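Local structure of Phi class glutathione transferase GSTF1 (Populus tremula x Populus tremuloides, 4RI6) at residues A[20-23]-A[24-28]; A[144-147]-A[148-151]; A[160-163]-A[164-168]; A[192-195]-A[196-200]; A[203-206]-A[207-210]. The protein binds glutathione and probably catalyses its conjugation to electrophilic substrates, releasing a halide in the detoxification chemistry of the glutathione transferases. One frame throughout, in Å; residues are numbered along the deposited sequence.

Contact 1: residues A[20-23]-A[24-28]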
loop_
_atom_site.group_PDB
_atom_site.type_symbol
_atom_site.label_atom_id
_atom_site.label_comp_id
_atom_site.label_asym_id
_atom_site.label_seq_id
_atom_site.Cartn_x
_atom_site.Cartn_y
_atom_site.Cartn_z
ATOM N N LEU A 20 5.389 -3.848 15.631
ATOM C CA LEU A 20 5.415 -4.311 17.010
ATOM C C LEU A 20 4.080 -4.882 17.427
ATOM O O LEU A 20 4.018 -5.923 18.079
ATOM C CB LEU A 20 5.809 -3.177 17.965
ATOM C CG LEU A 20 7.231 -2.644 17.829
ATOM C CD1 LEU A 20 7.473 -1.525 18.816
ATOM C CD2 LEU A 20 8.242 -3.749 18.076
ATOM N N ALA A 21 3.002 -4.199 17.063
ATOM C CA ALA A 21 1.682 -4.666 17.426
ATOM C C ALA A 21 1.421 -6.027 16.790
ATOM O O ALA A 21 0.818 -6.906 17.419
ATOM C CB ALA A 21 0.627 -3.660 17.007
ATOM N N THR A 22 1.873 -6.201 15.549
ATOM C CA THR A 22 1.711 -7.469 14.856
ATOM C C THR A 22 2.495 -8.591 15.520
ATOM O O THR A 22 1.958 -9.673 15.742
ATOM C CB THR A 22 2.127 -7.325 13.380
ATOM O OG1 THR A 22 1.303 -6.319 12.778
ATOM C CG2 THR A 22 1.982 -8.648 12.624
ATOM N N LEU A 23 3.754 -8.330 15.855
ATOM C CA LEU A 23 4.569 -9.320 16.537
ATOM C C LEU A 23 3.891 -9.770 17.821
ATOM O O LEU A 23 3.867 -10.951 18.140
ATOM C CB LEU A 23 5.958 -8.754 16.830
ATOM C CG LEU A 23 6.830 -8.573 15.587
ATOM C CD1 LEU A 23 7.994 -7.666 15.881
ATOM C CD2 LEU A 23 7.319 -9.924 15.119
ATOM N N ILE A 24 3.327 -8.820 18.555
ATOM C CA ILE A 24 2.730 -9.131 19.851
ATOM C C ILE A 24 1.432 -9.934 19.672
ATOM O O ILE A 24 1.219 -10.927 20.366
ATOM C CB ILE A 24 2.474 -7.852 20.651
ATOM C CG1 ILE A 24 3.809 -7.214 21.050
ATOM C CG2 ILE A 24 1.662 -8.165 21.898
ATOM C CD1 ILE A 24 3.704 -5.768 21.517
ATOM N N GLU A 25 0.591 -9.530 18.720
ATOM C CA GLU A 25 -0.581 -10.314 18.363
ATOM C C GLU A 25 -0.203 -11.725 17.964
ATOM O O GLU A 25 -0.912 -12.679 18.290
ATOM C CB GLU A 25 -1.342 -9.649 17.214
ATOM C CG GLU A 25 -2.105 -8.385 17.613
ATOM C CD GLU A 25 -3.442 -8.649 18.317
ATOM O OE1 GLU A 25 -4.028 -9.739 18.144
ATOM O OE2 GLU A 25 -3.915 -7.738 19.029
ATOM N N LYS A 26 0.910 -11.859 17.243
ATOM C CA LYS A 26 1.322 -13.173 16.761
ATOM C C LYS A 26 2.180 -13.945 17.752
ATOM O O LYS A 26 2.613 -15.052 17.436
ATOM C CB LYS A 26 2.073 -13.034 15.434
ATOM C CG LYS A 26 1.177 -12.510 14.329
ATOM C CD LYS A 26 -0.035 -13.403 14.062
ATOM C CE LYS A 26 0.338 -14.848 13.757
ATOM N NZ LYS A 26 -0.842 -15.684 13.377
ATOM N N ASP A 27 2.410 -13.374 18.937
ATOM C CA ASP A 27 3.173 -14.033 19.995
ATOM C C ASP A 27 4.587 -14.352 19.514
ATOM O O ASP A 27 5.136 -15.391 19.844
ATOM C CB ASP A 27 2.435 -15.311 20.438
ATOM C CG ASP A 27 3.047 -15.962 21.663
ATOM O OD1 ASP A 27 3.658 -15.248 22.487
ATOM O OD2 ASP A 27 2.916 -17.205 21.784
ATOM N N VAL A 28 5.159 -13.470 18.699
ATOM C CA VAL A 28 6.498 -13.688 18.173
ATOM C C VAL A 28 7.510 -12.918 18.994
ATOM O O VAL A 28 7.453 -11.692 19.048
ATOM C CB VAL A 28 6.602 -13.261 16.715
ATOM C CG1 VAL A 28 8.023 -13.455 16.204
ATOM C CG2 VAL A 28 5.623 -14.061 15.887
#

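Contact 2: residues A[144-147]-A[148-151]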
loop_
_atom_site.group_PDB
_atom_site.type_symbol
_atom_site.label_atom_id
_atom_site.label_comp_id
_atom_site.label_asym_id
_atom_site.label_seq_id
_atom_site.Cartn_x
_atom_site.Cartn_y
_atom_site.Cartn_z
ATOM N N LEU A 144 -13.388 8.841 6.804
ATOM C CA LEU A 144 -14.053 8.355 8.019
ATOM C C LEU A 144 -15.576 8.374 7.901
ATOM O O LEU A 144 -16.245 7.588 8.583
ATOM C CB LEU A 144 -13.586 9.162 9.224
ATOM C CG LEU A 144 -12.100 8.936 9.567
ATOM C CD1 LEU A 144 -11.683 9.845 10.718
ATOM C CD2 LEU A 144 -11.791 7.457 9.917
ATOM N N ASP A 145 -16.135 9.199 7.008
ATOM C CA ASP A 145 -17.581 9.125 6.736
ATOM C C ASP A 145 -17.928 7.785 6.074
ATOM O O ASP A 145 -19.004 7.223 6.305
ATOM C CB ASP A 145 -18.054 10.279 5.845
ATOM C CG ASP A 145 -18.101 11.628 6.552
ATOM O OD1 ASP A 145 -18.233 11.670 7.800
ATOM O OD2 ASP A 145 -18.045 12.660 5.817
ATOM N N ILE A 146 -17.025 7.284 5.236
ATOM C CA ILE A 146 -17.210 5.987 4.612
ATOM C C ILE A 146 -17.041 4.873 5.636
ATOM O O ILE A 146 -17.833 3.923 5.674
ATOM C CB ILE A 146 -16.245 5.801 3.439
ATOM C CG1 ILE A 146 -16.569 6.840 2.376
ATOM C CG2 ILE A 146 -16.342 4.382 2.891
ATOM C CD1 ILE A 146 -15.555 6.978 1.322
ATOM N N TYR A 147 -16.049 5.009 6.513
ATOM C CA TYR A 147 -15.870 4.042 7.585
ATOM C C TYR A 147 -17.073 4.034 8.510
ATOM O O TYR A 147 -17.456 2.992 8.999
ATOM C CB TYR A 147 -14.619 4.336 8.410
ATOM C CG TYR A 147 -13.279 4.041 7.772
ATOM C CD1 TYR A 147 -13.145 3.806 6.407
ATOM C CD2 TYR A 147 -12.138 3.978 8.563
ATOM C CE1 TYR A 147 -11.892 3.544 5.862
ATOM C CE2 TYR A 147 -10.914 3.714 8.028
ATOM C CZ TYR A 147 -10.796 3.495 6.680
ATOM O OH TYR A 147 -9.549 3.231 6.175
ATOM N N GLU A 148 -17.644 5.204 8.769
ATOM C CA GLU A 148 -18.805 5.292 9.655
ATOM C C GLU A 148 -19.944 4.417 9.129
ATOM O O GLU A 148 -20.613 3.736 9.885
ATOM C CB GLU A 148 -19.258 6.741 9.800
ATOM C CG GLU A 148 -20.498 6.926 10.695
ATOM C CD GLU A 148 -20.244 6.570 12.151
ATOM O OE1 GLU A 148 -19.060 6.406 12.517
ATOM O OE2 GLU A 148 -21.232 6.461 12.922
ATOM N N GLN A 149 -20.140 4.433 7.812
ATOM C CA GLN A 149 -21.180 3.625 7.196
ATOM C C GLN A 149 -20.828 2.127 7.281
ATOM O O GLN A 149 -21.645 1.306 7.701
ATOM C CB GLN A 149 -21.409 4.091 5.738
ATOM C CG GLN A 149 -21.986 5.535 5.653
ATOM C CD GLN A 149 -21.884 6.226 4.274
ATOM O OE1 GLN A 149 -20.828 6.253 3.635
ATOM N NE2 GLN A 149 -22.992 6.832 3.841
ATOM N N LYS A 150 -19.597 1.785 6.928
ATOM C CA LYS A 150 -19.114 0.413 6.979
ATOM C C LYS A 150 -19.225 -0.181 8.377
ATOM O O LYS A 150 -19.657 -1.332 8.559
ATOM C CB LYS A 150 -17.656 0.371 6.508
ATOM C CG LYS A 150 -17.019 -1.026 6.466
ATOM C CD LYS A 150 -17.642 -1.870 5.346
ATOM C CE LYS A 150 -17.059 -3.297 5.232
ATOM N NZ LYS A 150 -17.441 -4.165 6.358
ATOM N N LEU A 151 -18.827 0.610 9.366
ATOM C CA LEU A 151 -18.776 0.134 10.749
ATOM C C LEU A 151 -20.173 0.124 11.413
ATOM O O LEU A 151 -20.334 -0.341 12.532
ATOM C CB LEU A 151 -17.770 0.966 11.547
ATOM C CG LEU A 151 -16.325 0.718 11.084
ATOM C CD1 LEU A 151 -15.421 1.795 11.583
ATOM C CD2 LEU A 151 -15.827 -0.643 11.518
#

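Contact 3: residues A[160-163]-A[164-168]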
loop_
_atom_site.group_PDB
_atom_site.type_symbol
_atom_site.label_atom_id
_atom_site.label_comp_id
_atom_site.label_asym_id
_atom_site.label_seq_id
_atom_site.Cartn_x
_atom_site.Cartn_y
_atom_site.Cartn_z
ATOM N N ASP A 160 -16.355 -9.493 11.385
ATOM C CA ASP A 160 -16.771 -9.666 12.783
ATOM C C ASP A 160 -15.591 -9.908 13.719
ATOM O O ASP A 160 -15.762 -10.166 14.905
ATOM C CB ASP A 160 -17.800 -10.810 12.910
ATOM C CG ASP A 160 -17.282 -12.142 12.426
ATOM O OD1 ASP A 160 -16.084 -12.248 12.126
ATOM O OD2 ASP A 160 -18.081 -13.100 12.353
ATOM N N GLU A 161 -14.382 -9.791 13.186
ATOM C CA GLU A 161 -13.185 -10.152 13.915
ATOM C C GLU A 161 -12.107 -9.095 13.689
ATOM O O GLU A 161 -11.945 -8.629 12.574
ATOM C CB GLU A 161 -12.702 -11.521 13.428
ATOM C CG GLU A 161 -11.958 -12.350 14.442
ATOM C CD GLU A 161 -11.714 -13.785 13.964
ATOM O OE1 GLU A 161 -12.309 -14.209 12.942
ATOM O OE2 GLU A 161 -10.920 -14.492 14.619
ATOM N N PHE A 162 -11.407 -8.704 14.745
ATOM C CA PHE A 162 -10.232 -7.831 14.620
ATOM C C PHE A 162 -9.288 -8.413 13.580
ATOM O O PHE A 162 -9.040 -9.616 13.574
ATOM C CB PHE A 162 -9.516 -7.676 15.967
ATOM C CG PHE A 162 -8.286 -6.789 15.929
ATOM C CD1 PHE A 162 -8.403 -5.411 15.924
ATOM C CD2 PHE A 162 -7.015 -7.343 15.968
ATOM C CE1 PHE A 162 -7.281 -4.600 15.919
ATOM C CE2 PHE A 162 -5.886 -6.540 15.958
ATOM C CZ PHE A 162 -6.018 -5.166 15.935
ATOM N N SER A 163 -8.766 -7.570 12.700
ATOM C CA SER A 163 -7.830 -8.045 11.691
ATOM C C SER A 163 -6.681 -7.092 11.534
ATOM O O SER A 163 -6.674 -5.996 12.105
ATOM C CB SER A 163 -8.515 -8.221 10.335
ATOM O OG SER A 163 -8.673 -6.987 9.668
ATOM N N PHE A 164 -5.717 -7.495 10.712
ATOM C CA PHE A 164 -4.623 -6.605 10.392
ATOM C C PHE A 164 -5.115 -5.290 9.784
ATOM O O PHE A 164 -4.466 -4.251 9.924
ATOM C CB PHE A 164 -3.623 -7.285 9.438
ATOM C CG PHE A 164 -2.411 -6.458 9.207
ATOM C CD1 PHE A 164 -1.484 -6.301 10.218
ATOM C CD2 PHE A 164 -2.232 -5.750 8.031
ATOM C CE1 PHE A 164 -0.407 -5.497 10.061
ATOM C CE2 PHE A 164 -1.132 -4.948 7.869
ATOM C CZ PHE A 164 -0.218 -4.828 8.884
ATOM N N ALA A 165 -6.258 -5.316 9.104
ATOM C CA ALA A 165 -6.799 -4.075 8.559
ATOM C C ALA A 165 -7.035 -3.066 9.668
ATOM O O ALA A 165 -6.673 -1.901 9.534
ATOM C CB ALA A 165 -8.065 -4.322 7.795
ATOM N N ASP A 166 -7.641 -3.503 10.767
ATOM C CA ASP A 166 -7.863 -2.597 11.899
ATOM C C ASP A 166 -6.539 -2.197 12.535
ATOM O O ASP A 166 -6.295 -1.016 12.807
ATOM C CB ASP A 166 -8.773 -3.245 12.929
ATOM C CG ASP A 166 -10.022 -3.806 12.305
ATOM O OD1 ASP A 166 -10.918 -3.017 11.925
ATOM O OD2 ASP A 166 -10.105 -5.042 12.204
ATOM N N LEU A 167 -5.676 -3.191 12.741
ATOM C CA LEU A 167 -4.381 -2.977 13.367
ATOM C C LEU A 167 -3.611 -1.888 12.645
ATOM O O LEU A 167 -3.041 -0.998 13.277
ATOM C CB LEU A 167 -3.586 -4.287 13.412
ATOM C CG LEU A 167 -2.269 -4.297 14.181
ATOM C CD1 LEU A 167 -1.901 -5.727 14.555
ATOM C CD2 LEU A 167 -1.132 -3.641 13.378
ATOM N N SER A 168 -3.662 -1.909 11.320
ATOM C CA SER A 168 -2.843 -1.007 10.546
ATOM C C SER A 168 -3.253 0.468 10.718
ATOM O O SER A 168 -2.430 1.364 10.447
ATOM C CB SER A 168 -2.894 -1.437 9.064
ATOM O OG SER A 168 -1.807 -0.929 8.330
HETATM O O HOH W 1 -11.327 -6.302 10.198
#

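Contact 4: residues A[192-195]-A[196-200]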
loop_
_atom_site.group_PDB
_atom_site.type_symbol
_atom_site.label_atom_id
_atom_site.label_comp_id
_atom_site.label_asym_id
_atom_site.label_seq_id
_atom_site.Cartn_x
_atom_site.Cartn_y
_atom_site.Cartn_z
ATOM N N VAL A 192 -17.371 4.840 14.193
ATOM C CA VAL A 192 -15.912 4.961 14.169
ATOM C C VAL A 192 -15.384 5.041 15.591
ATOM O O VAL A 192 -14.378 4.433 15.919
ATOM C CB VAL A 192 -15.474 6.196 13.340
ATOM C CG1 VAL A 192 -13.988 6.507 13.514
ATOM C CG2 VAL A 192 -15.772 5.929 11.890
ATOM N N ASN A 193 -16.080 5.776 16.443
ATOM C CA ASN A 193 -15.641 5.901 17.816
ATOM C C ASN A 193 -15.713 4.568 18.560
ATOM O O ASN A 193 -14.829 4.233 19.328
ATOM C CB ASN A 193 -16.461 6.971 18.545
ATOM C CG ASN A 193 -16.020 7.145 19.969
ATOM O OD1 ASN A 193 -14.960 7.699 20.247
ATOM N ND2 ASN A 193 -16.838 6.666 20.882
ATOM N N ARG A 194 -16.755 3.792 18.301
ATOM C CA ARG A 194 -16.896 2.464 18.903
ATOM C C ARG A 194 -15.728 1.572 18.496
ATOM O O ARG A 194 -15.058 0.937 19.334
ATOM C CB ARG A 194 -18.207 1.821 18.471
ATOM C CG ARG A 194 -18.423 0.435 19.028
ATOM C CD ARG A 194 -19.332 -0.366 18.155
ATOM N NE ARG A 194 -18.658 -0.781 16.920
ATOM C CZ ARG A 194 -19.155 -0.647 15.702
ATOM N NH1 ARG A 194 -20.322 -0.038 15.500
ATOM N NH2 ARG A 194 -18.460 -1.097 14.671
ATOM N N TRP A 195 -15.514 1.519 17.190
ATOM C CA TRP A 195 -14.425 0.765 16.608
ATOM C C TRP A 195 -13.087 1.209 17.192
ATOM O O TRP A 195 -12.301 0.374 17.625
ATOM C CB TRP A 195 -14.459 0.964 15.103
ATOM C CG TRP A 195 -13.262 0.553 14.310
ATOM C CD1 TRP A 195 -12.893 -0.713 13.968
ATOM C CD2 TRP A 195 -12.329 1.429 13.666
ATOM N NE1 TRP A 195 -11.776 -0.679 13.165
ATOM C CE2 TRP A 195 -11.408 0.622 12.966
ATOM C CE3 TRP A 195 -12.179 2.814 13.624
ATOM C CZ2 TRP A 195 -10.351 1.160 12.210
ATOM C CZ3 TRP A 195 -11.120 3.350 12.882
ATOM C CH2 TRP A 195 -10.228 2.517 12.179
ATOM N N TRP A 196 -12.844 2.521 17.204
ATOM C CA TRP A 196 -11.600 3.057 17.740
ATOM C C TRP A 196 -11.390 2.606 19.195
ATOM O O TRP A 196 -10.279 2.216 19.604
ATOM C CB TRP A 196 -11.553 4.588 17.666
ATOM C CG TRP A 196 -10.243 5.022 18.215
ATOM C CD1 TRP A 196 -10.020 5.648 19.392
ATOM C CD2 TRP A 196 -8.955 4.756 17.651
ATOM N NE1 TRP A 196 -8.683 5.808 19.598
ATOM C CE2 TRP A 196 -8.000 5.261 18.547
ATOM C CE3 TRP A 196 -8.519 4.137 16.481
ATOM C CZ2 TRP A 196 -6.639 5.173 18.308
ATOM C CZ3 TRP A 196 -7.173 4.057 16.245
ATOM C CH2 TRP A 196 -6.249 4.575 17.151
ATOM N N THR A 197 -12.464 2.661 19.973
ATOM C CA THR A 197 -12.404 2.254 21.363
ATOM C C THR A 197 -12.034 0.784 21.454
ATOM O O THR A 197 -11.173 0.412 22.239
ATOM C CB THR A 197 -13.742 2.522 22.061
ATOM O OG1 THR A 197 -14.036 3.922 22.007
ATOM C CG2 THR A 197 -13.687 2.118 23.495
ATOM N N GLU A 198 -12.653 -0.062 20.638
ATOM C CA GLU A 198 -12.348 -1.487 20.718
ATOM C C GLU A 198 -10.924 -1.791 20.319
ATOM O O GLU A 198 -10.248 -2.560 20.980
ATOM C CB GLU A 198 -13.290 -2.321 19.847
ATOM C CG GLU A 198 -14.748 -2.282 20.275
ATOM C CD GLU A 198 -15.422 -3.613 20.058
ATOM O OE1 GLU A 198 -16.373 -3.697 19.242
ATOM O OE2 GLU A 198 -15.004 -4.591 20.727
ATOM N N ILE A 199 -10.449 -1.203 19.232
ATOM C CA ILE A 199 -9.144 -1.623 18.740
ATOM C C ILE A 199 -8.006 -0.991 19.548
ATOM O O ILE A 199 -6.972 -1.641 19.758
ATOM C CB ILE A 199 -8.979 -1.344 17.218
ATOM C CG1 ILE A 199 -8.985 0.144 16.859
ATOM C CG2 ILE A 199 -10.043 -2.109 16.462
ATOM C CD1 ILE A 199 -8.595 0.416 15.371
ATOM N N SER A 200 -8.196 0.225 20.064
ATOM C CA SER A 200 -7.103 0.907 20.764
ATOM C C SER A 200 -6.921 0.393 22.180
ATOM O O SER A 200 -5.901 0.668 22.813
ATOM C CB SER A 200 -7.329 2.418 20.796
ATOM O OG SER A 200 -8.464 2.786 21.562
HETATM O O HOH W 2 -16.187 -2.077 17.080
#

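Contact 5: residues A[203-206]-A[207-210]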
loop_
_atom_site.group_PDB
_atom_site.type_symbol
_atom_site.label_atom_id
_atom_site.label_comp_id
_atom_site.label_asym_id
_atom_site.label_seq_id
_atom_site.Cartn_x
_atom_site.Cartn_y
_atom_site.Cartn_z
ATOM N N GLU A 203 -4.761 -5.371 24.291
ATOM C CA GLU A 203 -3.559 -5.448 25.101
ATOM C C GLU A 203 -2.315 -5.274 24.240
ATOM O O GLU A 203 -1.353 -4.672 24.688
ATOM C CB GLU A 203 -3.501 -6.776 25.866
ATOM C CG GLU A 203 -4.544 -6.923 26.983
ATOM C CD GLU A 203 -4.399 -5.873 28.073
ATOM O OE1 GLU A 203 -3.278 -5.335 28.256
ATOM O OE2 GLU A 203 -5.417 -5.572 28.734
ATOM N N SER A 204 -2.348 -5.758 22.997
ATOM C CA SER A 204 -1.177 -5.636 22.126
ATOM C C SER A 204 -0.854 -4.170 21.926
ATOM O O SER A 204 0.304 -3.748 22.037
ATOM C CB SER A 204 -1.400 -6.312 20.771
ATOM O OG SER A 204 -2.503 -5.725 20.085
ATOM N N TRP A 205 -1.882 -3.374 21.653
ATOM C CA TRP A 205 -1.667 -1.966 21.408
ATOM C C TRP A 205 -1.269 -1.235 22.693
ATOM O O TRP A 205 -0.403 -0.354 22.666
ATOM C CB TRP A 205 -2.901 -1.326 20.766
ATOM C CG TRP A 205 -2.620 0.092 20.318
ATOM C CD1 TRP A 205 -3.214 1.217 20.782
ATOM C CD2 TRP A 205 -1.635 0.516 19.364
ATOM N NE1 TRP A 205 -2.693 2.323 20.156
ATOM C CE2 TRP A 205 -1.705 1.919 19.293
ATOM C CE3 TRP A 205 -0.704 -0.157 18.560
ATOM C CZ2 TRP A 205 -0.875 2.667 18.459
ATOM C CZ3 TRP A 205 0.098 0.592 17.719
ATOM C CH2 TRP A 205 0.013 1.981 17.683
ATOM N N LYS A 206 -1.868 -1.601 23.818
ATOM C CA LYS A 206 -1.456 -1.025 25.092
ATOM C C LYS A 206 0.019 -1.303 25.376
ATOM O O LYS A 206 0.724 -0.442 25.912
ATOM C CB LYS A 206 -2.311 -1.569 26.233
ATOM C CG LYS A 206 -3.748 -1.154 26.166
ATOM C CD LYS A 206 -4.485 -1.836 27.284
ATOM C CE LYS A 206 -5.867 -1.351 27.440
ATOM N NZ LYS A 206 -6.450 -2.094 28.594
ATOM N N LYS A 207 0.487 -2.492 25.007
ATOM C CA LYS A 207 1.882 -2.839 25.252
ATOM C C LYS A 207 2.804 -1.998 24.376
ATOM O O LYS A 207 3.848 -1.558 24.835
ATOM C CB LYS A 207 2.119 -4.332 25.030
ATOM C CG LYS A 207 1.455 -5.181 26.090
ATOM C CD LYS A 207 1.737 -6.661 25.967
ATOM C CE LYS A 207 0.987 -7.440 27.035
ATOM N NZ LYS A 207 1.608 -8.763 27.299
ATOM N N VAL A 208 2.404 -1.745 23.137
ATOM C CA VAL A 208 3.202 -0.903 22.280
ATOM C C VAL A 208 3.304 0.508 22.854
ATOM O O VAL A 208 4.389 1.082 22.904
ATOM C CB VAL A 208 2.620 -0.846 20.850
ATOM C CG1 VAL A 208 3.358 0.196 20.007
ATOM C CG2 VAL A 208 2.686 -2.232 20.181
ATOM N N LEU A 209 2.185 1.084 23.274
ATOM C CA LEU A 209 2.216 2.425 23.845
ATOM C C LEU A 209 3.087 2.481 25.100
ATOM O O LEU A 209 3.789 3.468 25.344
ATOM C CB LEU A 209 0.809 2.898 24.172
ATOM C CG LEU A 209 -0.101 3.130 22.981
ATOM C CD1 LEU A 209 -1.456 3.556 23.476
ATOM C CD2 LEU A 209 0.466 4.177 22.039
ATOM N N GLU A 210 3.072 1.431 25.900
ATOM C CA GLU A 210 3.920 1.458 27.084
ATOM C C GLU A 210 5.391 1.335 26.682
ATOM O O GLU A 210 6.254 1.981 27.281
ATOM C CB GLU A 210 3.536 0.356 28.072
ATOM C CG GLU A 210 4.304 0.418 29.414
ATOM C CD GLU A 210 4.071 1.703 30.239
ATOM O OE1 GLU A 210 3.050 2.413 30.043
ATOM O OE2 GLU A 210 4.929 2.000 31.105
#

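Contact 1: residues A[20-23]-A[24-28]
L23 and V28 meet where helix 14-25 runs out, and their side chains cross obliquely, the CD2 branch of L23 lying 3.8 Å from CG1 of V28. The valine turns its CB back toward the last helical turn; its CG1, set opposite the backbone N (chi1 178°), is the methyl that meets the leucine. The same two residues are joined through their backbones, for V28 N donates to L23 O over 2.9 Å in a nearly straight bond. Between them, D27 leaves the helical angles with a positive phi of 60°, and its own N bonds to I24 O at 3.1 Å. Further back, ordinary helical bonds run from I24, E25 and K26 to L20, A21 and T22. Here the side chains fold over the carbonyls of the preceding turn: I24 CG1 lies 3.2 Å from L20 O, while the CG atoms of E25 and K26 rest on A21 O and T22 O in the same way. Beyond CG these two lead off, E25 to S204, R202 and N85, K26 through two bends to the carbonyls of K83 and N85. A 6→1 bond, a 5→2 bond, a positive phi and an apolar touch across them make up the Schellman motif, which here ends the helix of the beta-alpha-beta unit 5-8, 14-25, 30-33 in the thioredoxin-like N-terminal domain.

Contact 2: residues A[144-147]-A[148-151]
Y147 and L151 share one face at the end of helix 130-150, part of the all-helical C-terminal domain of the glutathione transferase fold. Their contact is one of leucine branch against tyrosine stem: CD1 of L151 comes to 4.1 Å from CB of Y147. With CG of Y147 beside its backbone N (chi1 -73°), the ring is carried off the helix into the domain, where its OH bonds to H169 and its flank packs on W102 and F110, and on F53 of the second subunit. E148 is turned differently, its CG anti to the backbone N (chi1 179°). CB sits 3.4 Å from L144 O, and a bend at chi2 then turns the carboxylate away to the backbone N atoms of N191 and V192, at the start of helix 190-200. K150 also departs from an extended form; its CB lies 3.6 Å from Y147 O, but bends at chi2 and chi4 take NZ to T154 and L157 O, across the chain that follows the helix. The backbone beneath is uneven: E148 N reaches L144 O well tilted from the carbonyl plane, and the bond of Q149 N to D145 O is weak. By contrast, L151 keeps close to Y147 O, CB and CG each 3.3 Å from it, and L151 N donates to that oxygen at 2.8 Å, nearly along the C=O axis.

Contact 3: residues A[160-163]-A[164-168]
D166 OD2 takes two bonds, one from S163 N at 2.9 Å on its anti lone pair and one from a water at 2.7 Å. The water also bonds to S163 OG, 2.8 Å away. That hydroxyl, placed between its backbone N and carbonyl carbon (chi1 79°), in turn accepts from A165 N at 3.0 Å. Together S163 and D166 form a capping box at the start of helix 164-179, with S163 as the N-cap residue. The other oxygen, D166 OD1, is bonded to W195 NE1 and L157 N, and the helix end so near probably favours the ionised carboxylate. F162 lies just ahead of the cap, its ring sliding past D166 in the opposite direction, CE1 3.6 Å from D166 CB. The far end of the ring meets L167, CZ being 3.6 Å from its CB. Replacing F162 by an alanine is likely to leave D166 CB and L167 CB without this apolar cover, and R202 without its cation-pi partner. L167 N closes the first turn on S163 O at 3.0 Å, in the carbonyl plane.

Contact 4: residues A[192-195]-A[196-200]
I199 and W195 pack one turn apart on helix 190-200 of the C-terminal domain, a textbook i to i+4 pairing with a CH-pi contact at its end. I199 turns its CB toward the turn before, at 3.8 Å from W195 O. From there the side chain forks. CG1 stands between the backbone N and the carbonyl carbon (chi1 65°), less usual for a beta-branched residue in a helix, and passes 3.4 Å from W195 O. CG2, anti to the carbonyl carbon, comes to 4.0 Å from W195 NE1, whose hydrogen goes to D166. The tip, CD1, reaches over the indole face, 4.0 Å from the centroid of the six-membered ring and 24° off its normal, with W195 CE2 and CZ2 its nearest ring atoms. The indole itself has V192 O in its plane at the edge, so its rim meets a carbonyl while its face carries a methyl. On the outer side a water joins R194 NE to E198 OE1, which are too far apart for a direct salt bridge; both side chains also have partners on R155. W196 turns its ring toward helix 164-179, against L170 and V177, with S200 CB over one of its faces. Within the helix, N193 O accepts from T197 N and, from the opposite face of its plane, from the hydroxyl of the same residue, T197 OG1 lying 2.8 Å from N193 O.

Contact 5: residues A[203-206]-A[207-210]
W205 and L209 form the close-packed side of helix 203-214, the leucine lying beneath the indole one turn further on. L209 CG sits over the face of the five-membered ring, 4.2 Å from its centroid and 23° off the normal. Its CD1 branch comes to 3.8 Å from W205 NE1, while CD2 reaches under CZ2. With its CG anti to the backbone N (chi1 -172°), the tryptophan brings its ring back over the following turn, where CZ3 also meets V208 CG1 at 4.0 Å. L209 N adds a straight backbone bond to W205 O, 3.0 Å long, beneath the same ring. A serine in place of W205 would probably strip the leucine of its aromatic roof and leave D174, which bonds NE1, without that partner. The opposite character belongs to E203, K206, K207 and E210, which are exposed. K207 CG, in one of its two conformers, lies 3.2 Å from E203 O before the chain runs on extended, and E210 CB rests 3.6 Å from K206 O. The extended K206 chain ends in a long ion pair, NZ to E203 OE2 3.6 Å. E210 OE2 finds its partner further along, on N214. The packed side is set between two other helices: V208 lies on S17 and L20 of helix 14-25, S204 touches I24 of the same helix, and W205 rests on L170 and P171 of helix 164-179.

Overall arrangement
Contacts 1, 3, 4 and 5 touch in turn: contact 1 meets contacts 3 and 5, contact 4 meets the same two, and contact 2 joins through contact 4. Contact 3 lies beside contact 1, with T22 OG1 3.3 Å from F164 CE1, and contact 5 is the closest of all to contact 1, their centres 10 Å apart. The short link between helices 190-200 and 203-214 brings S200 O to 3.4 Å from W205 CD1. Contacts 1 and 2 have their centres about 27 Å apart and do not touch. None of the five lines the glutathione pocket directly: a bound glutathione lies about 9 Å from the side chain of F164, about 10 Å from that of I146, and about 11 Å from those of T22 and W205.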